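Local coordinates for protein N-acetylmuramoyl-L-alanine amidase (Clostridium intestinale URNW, PDB 6SRT) that probably hydrolyses the amide bond between N-acetylmuramic acid and L-alanine in bacterial peptidoglycan as a zinc-dependent endolysin amidase, at residues Q65-I77 with R85-P97. Numbering follows the deposited sequence.
Sequences QRGWSGIGYHFYI and RGRPENAVGSHAP. With PO4 (phosphate ion), chain E.
In one of its two modelled conformers, Arg-87 lays its guanidinium edge along the backbone of 70-71: NE reaches Ile-71 O at 2.7 Å and NH2 reaches Gly-70 O at 3.0 Å, both bonds nearly straight. The Gly-70 oxygen lies in the guanidinium plane, yet the nitrogen stands above that carbonyl's own plane, off its lone pairs. NH1 turns back to Val-92 O of its own segment, so three carbonyls hold the group's rotation in this conformer, while Ser-94 N sits over one face. A bend about the CB-CG bond (chi2 -84°) carries the chain past Ile-71 O. A water accepts from both Arg-87 NH2 and Ser-69 N. His-74 points its ring edge into the turn 88-91; NE2 gives an in-plane hydrogen bond to Ala-91 O (2.8 Å), almost in line with the C=O, and CD2 lies 3.4 Å from Pro-88 O. Ser-94 N donates to Gly-72 O. Ser-94 CB rests over the five-membered ring of Trp-68, a CH-pi contact 3.7 Å from the centroid.

In the mixed sheet of this Amidase_2 (PGRP-like) domain, strands 75-77 and 83-85 run antiparallel, with Phe-75 and Arg-85 a non-hydrogen-bonded pair; Gly-86 N to His-74 O and Arg-87 N to Tyr-73 O continue the pairing into the loops. Phe-75 and Arg-85 extend side by side, CE1 3.5 Å from NH1, which bonds Glu-89 OE1 in a salt bridge. Glu-89 OE2 also meets Lys-135 and Tyr-136 of helix 119-136. A second water ties Arg-85 NH1 to His-74 O and Arg-87 O.

Toward the metal, His-95 CB lies 3.8 Å from Tyr-73 CD1, and His-95 ND1 is hydrogen-bonded to the zinc ligand His-47, a second-shell contact probably orienting that ring. The Tyr-73 hydroxyl, near the zinc, donates to an oxygen of a phosphate ion probably taken up from the crystallisation liquor.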
# COMPACT_ATOMS: atom_id res chain seq x y z
N GLN A 65 0.35 -16.60 7.72
CA GLN A 65 0.14 -17.08 9.10
C GLN A 65 -1.17 -16.54 9.68
O GLN A 65 -1.87 -17.25 10.44
CB GLN A 65 1.27 -16.67 9.98
CG GLN A 65 2.61 -17.29 9.63
CD GLN A 65 3.78 -16.76 10.42
OE1 GLN A 65 3.68 -15.78 11.12
NE2 GLN A 65 4.91 -17.39 10.19
N ARG A 66 -1.46 -15.29 9.32
CA ARG A 66 -2.64 -14.60 9.83
C ARG A 66 -3.93 -15.06 9.10
O ARG A 66 -4.99 -14.53 9.41
CB ARG A 66 -2.43 -13.09 9.69
CG ARG A 66 -1.31 -12.60 10.56
CD ARG A 66 -1.13 -11.13 10.41
NE ARG A 66 0.01 -10.72 11.23
CZ ARG A 66 0.64 -9.54 11.13
NH1 ARG A 66 0.24 -8.73 10.18
NH2 ARG A 66 1.68 -9.24 11.92
N GLY A 67 -3.85 -16.02 8.22
CA GLY A 67 -5.02 -16.59 7.55
C GLY A 67 -5.37 -15.98 6.23
O GLY A 67 -6.38 -16.38 5.64
N TRP A 68 -4.59 -15.01 5.76
CA TRP A 68 -4.84 -14.39 4.47
C TRP A 68 -4.26 -15.26 3.36
O TRP A 68 -3.41 -16.14 3.57
CB TRP A 68 -4.31 -12.97 4.43
CG TRP A 68 -4.73 -12.13 5.58
CD1 TRP A 68 -3.86 -11.28 6.21
CD2 TRP A 68 -5.99 -11.98 6.25
NE1 TRP A 68 -4.51 -10.65 7.22
CE2 TRP A 68 -5.78 -11.08 7.30
CE3 TRP A 68 -7.25 -12.53 6.17
CZ2 TRP A 68 -6.78 -10.58 8.13
CZ3 TRP A 68 -8.23 -12.11 7.05
CH2 TRP A 68 -7.99 -11.18 8.07
N SER A 69 -4.65 -14.96 2.12
CA SER A 69 -4.11 -15.75 1.02
C SER A 69 -2.60 -15.54 0.87
O SER A 69 -1.85 -16.41 0.40
CB SER A 69 -4.85 -15.37 -0.25
OG SER A 69 -4.42 -16.25 -1.30
N GLY A 70 -2.10 -14.33 1.21
CA GLY A 70 -0.73 -13.90 1.03
C GLY A 70 -0.70 -12.42 1.29
O GLY A 70 -1.65 -11.86 1.89
N ILE A 71 0.40 -11.80 0.91
CA ILE A 71 0.63 -10.36 1.11
C ILE A 71 -0.66 -9.62 0.86
O ILE A 71 -1.28 -9.71 -0.23
CB ILE A 71 1.80 -9.87 0.28
CG1 ILE A 71 2.05 -8.36 0.54
CG2 ILE A 71 1.66 -10.20 -1.17
CD1 ILE A 71 3.41 -7.90 0.14
N GLY A 72 -1.09 -8.83 1.88
CA GLY A 72 -2.39 -8.19 1.83
C GLY A 72 -2.40 -6.83 1.16
O GLY A 72 -3.48 -6.33 0.87
N TYR A 73 -1.22 -6.23 1.00
CA TYR A 73 -1.07 -4.93 0.33
C TYR A 73 -1.04 -5.16 -1.19
O TYR A 73 -0.50 -6.17 -1.64
CB TYR A 73 0.26 -4.28 0.75
CG TYR A 73 0.47 -4.23 2.24
CD1 TYR A 73 -0.38 -3.60 3.10
CD2 TYR A 73 1.59 -4.88 2.77
CE1 TYR A 73 -0.11 -3.53 4.46
CE2 TYR A 73 1.88 -4.82 4.11
CZ TYR A 73 0.99 -4.21 4.97
OH TYR A 73 1.33 -4.12 6.30
N HIS A 74 -1.54 -4.17 -1.93
CA HIS A 74 -1.38 -4.18 -3.39
C HIS A 74 0.04 -3.77 -3.81
O HIS A 74 0.51 -4.23 -4.87
CB HIS A 74 -2.41 -3.28 -4.02
CG HIS A 74 -3.79 -3.77 -3.77
ND1 HIS A 74 -4.51 -3.35 -2.68
CD2 HIS A 74 -4.54 -4.66 -4.49
CE1 HIS A 74 -5.67 -4.02 -2.71
NE2 HIS A 74 -5.72 -4.82 -3.80
N PHE A 75 0.70 -2.96 -2.99
CA PHE A 75 2.06 -2.47 -3.30
C PHE A 75 2.80 -2.33 -1.96
O PHE A 75 2.24 -1.92 -0.94
CB PHE A 75 2.02 -1.10 -3.98
CG PHE A 75 1.28 -1.14 -5.28
CD1 PHE A 75 1.88 -1.56 -6.44
CD2 PHE A 75 -0.10 -0.79 -5.30
CE1 PHE A 75 1.16 -1.63 -7.62
CE2 PHE A 75 -0.83 -0.90 -6.46
CZ PHE A 75 -0.19 -1.31 -7.61
N TYR A 76 4.12 -2.54 -2.06
CA TYR A 76 5.07 -2.41 -0.92
C TYR A 76 6.29 -1.63 -1.41
O TYR A 76 6.94 -2.07 -2.38
CB TYR A 76 5.44 -3.82 -0.43
CG TYR A 76 6.55 -3.85 0.58
CD1 TYR A 76 6.57 -2.98 1.66
CD2 TYR A 76 7.57 -4.79 0.51
CE1 TYR A 76 7.60 -3.01 2.59
CE2 TYR A 76 8.59 -4.86 1.43
CZ TYR A 76 8.58 -4.01 2.51
OH TYR A 76 9.55 -4.01 3.47
N ILE A 77 6.55 -0.53 -0.76
CA ILE A 77 7.61 0.41 -1.15
C ILE A 77 8.72 0.27 -0.14
O ILE A 77 8.57 0.72 1.05
CB ILE A 77 7.10 1.84 -1.29
CG1 ILE A 77 5.87 1.89 -2.19
CG2 ILE A 77 8.24 2.69 -1.80
CD1 ILE A 77 5.33 3.25 -2.38
N ARG A 85 5.03 -5.22 -6.36
CA ARG A 85 3.64 -5.68 -6.42
C ARG A 85 3.40 -6.67 -5.27
O ARG A 85 4.23 -7.54 -5.04
CB ARG A 85 3.31 -6.32 -7.76
CG ARG A 85 1.81 -6.36 -7.90
CD ARG A 85 1.05 -6.44 -9.04
NE ARG A 85 1.55 -5.70 -10.12
CZ ARG A 85 0.99 -4.61 -10.59
NH1 ARG A 85 0.01 -3.98 -9.97
NH2 ARG A 85 1.47 -4.11 -11.72
N GLY A 86 2.21 -6.56 -4.69
CA GLY A 86 1.70 -7.56 -3.74
C GLY A 86 0.51 -8.28 -4.36
O GLY A 86 0.64 -9.01 -5.33
N ARG A 87 -0.65 -8.03 -3.78
CA ARG A 87 -1.92 -8.54 -4.41
C ARG A 87 -2.03 -8.03 -5.82
O ARG A 87 -1.69 -6.89 -6.09
CB ARG A 87 -3.22 -7.96 -3.87
CG ARG A 87 -3.40 -8.38 -2.44
CD ARG A 87 -4.02 -9.74 -2.30
NE ARG A 87 -3.87 -10.24 -0.98
CZ ARG A 87 -4.81 -10.77 -0.21
NH1 ARG A 87 -6.09 -10.73 -0.52
NH2 ARG A 87 -4.41 -11.40 0.88
N PRO A 88 -2.60 -8.86 -6.71
CA PRO A 88 -2.90 -8.37 -8.04
C PRO A 88 -3.75 -7.10 -7.95
O PRO A 88 -4.57 -6.90 -7.06
CB PRO A 88 -3.68 -9.52 -8.70
CG PRO A 88 -3.18 -10.76 -7.96
CD PRO A 88 -3.02 -10.27 -6.54
N GLU A 89 -3.54 -6.23 -8.94
CA GLU A 89 -4.12 -4.87 -8.97
C GLU A 89 -5.63 -4.93 -9.03
O GLU A 89 -6.28 -3.93 -8.67
CB GLU A 89 -3.53 -4.07 -10.10
CG GLU A 89 -3.61 -2.57 -9.86
CD GLU A 89 -2.91 -1.83 -10.99
OE1 GLU A 89 -1.66 -1.81 -11.01
OE2 GLU A 89 -3.62 -1.27 -11.88
N ASN A 90 -6.19 -6.03 -9.52
CA ASN A 90 -7.64 -6.24 -9.66
C ASN A 90 -8.23 -7.17 -8.60
O ASN A 90 -9.42 -7.55 -8.74
CB ASN A 90 -8.01 -6.70 -11.07
CG ASN A 90 -7.33 -7.97 -11.52
OD1 ASN A 90 -6.28 -8.36 -10.98
ND2 ASN A 90 -7.89 -8.55 -12.58
N ALA A 91 -7.45 -7.56 -7.61
CA ALA A 91 -7.92 -8.45 -6.55
C ALA A 91 -8.16 -7.69 -5.26
O ALA A 91 -7.45 -6.77 -4.91
CB ALA A 91 -6.92 -9.57 -6.29
N VAL A 92 -9.14 -8.19 -4.48
CA VAL A 92 -9.34 -7.72 -3.11
C VAL A 92 -8.09 -8.07 -2.29
O VAL A 92 -7.61 -9.22 -2.30
CB VAL A 92 -10.61 -8.35 -2.50
CG1 VAL A 92 -10.80 -7.84 -1.07
CG2 VAL A 92 -11.85 -8.08 -3.33
N GLY A 93 -7.59 -7.12 -1.49
CA GLY A 93 -6.44 -7.30 -0.58
C GLY A 93 -6.89 -7.67 0.81
O GLY A 93 -8.10 -7.93 1.08
N SER A 94 -5.92 -7.67 1.70
CA SER A 94 -6.10 -7.96 3.12
C SER A 94 -5.28 -6.96 3.93
O SER A 94 -4.22 -7.32 4.48
CB SER A 94 -5.62 -9.40 3.46
OG SER A 94 -6.31 -10.38 2.70
N HIS A 95 -5.72 -5.74 3.93
CA HIS A 95 -4.96 -4.65 4.59
C HIS A 95 -5.83 -3.77 5.47
O HIS A 95 -5.25 -3.18 6.40
CB HIS A 95 -4.13 -3.85 3.61
CG HIS A 95 -4.97 -3.05 2.64
ND1 HIS A 95 -5.42 -1.78 2.87
CD2 HIS A 95 -5.54 -3.45 1.47
CE1 HIS A 95 -6.21 -1.43 1.89
NE2 HIS A 95 -6.30 -2.42 1.01
N ALA A 96 -7.14 -3.67 5.27
CA ALA A 96 -7.99 -2.75 6.07
C ALA A 96 -9.40 -3.37 6.11
O ALA A 96 -10.24 -3.02 5.30
CB ALA A 96 -8.00 -1.37 5.54
N PRO A 97 -9.63 -4.37 7.01
CA PRO A 97 -10.93 -5.00 7.07
C PRO A 97 -12.06 -3.94 7.18
O PRO A 97 -12.00 -3.02 7.98
CB PRO A 97 -10.87 -5.90 8.28
CG PRO A 97 -9.39 -6.20 8.43
CD PRO A 97 -8.72 -4.90 8.02
P PO4 E . -0.29 -2.93 9.21
O1 PO4 E . -1.40 -2.08 9.66
O2 PO4 E . -0.41 -4.37 9.69
O3 PO4 E . 1.09 -2.35 9.79
O4 PO4 E . -0.38 -2.83 7.75
O HOH W 1 -6.89 -13.21 1.40
O HOH W 2 -1.27 -4.44 -7.32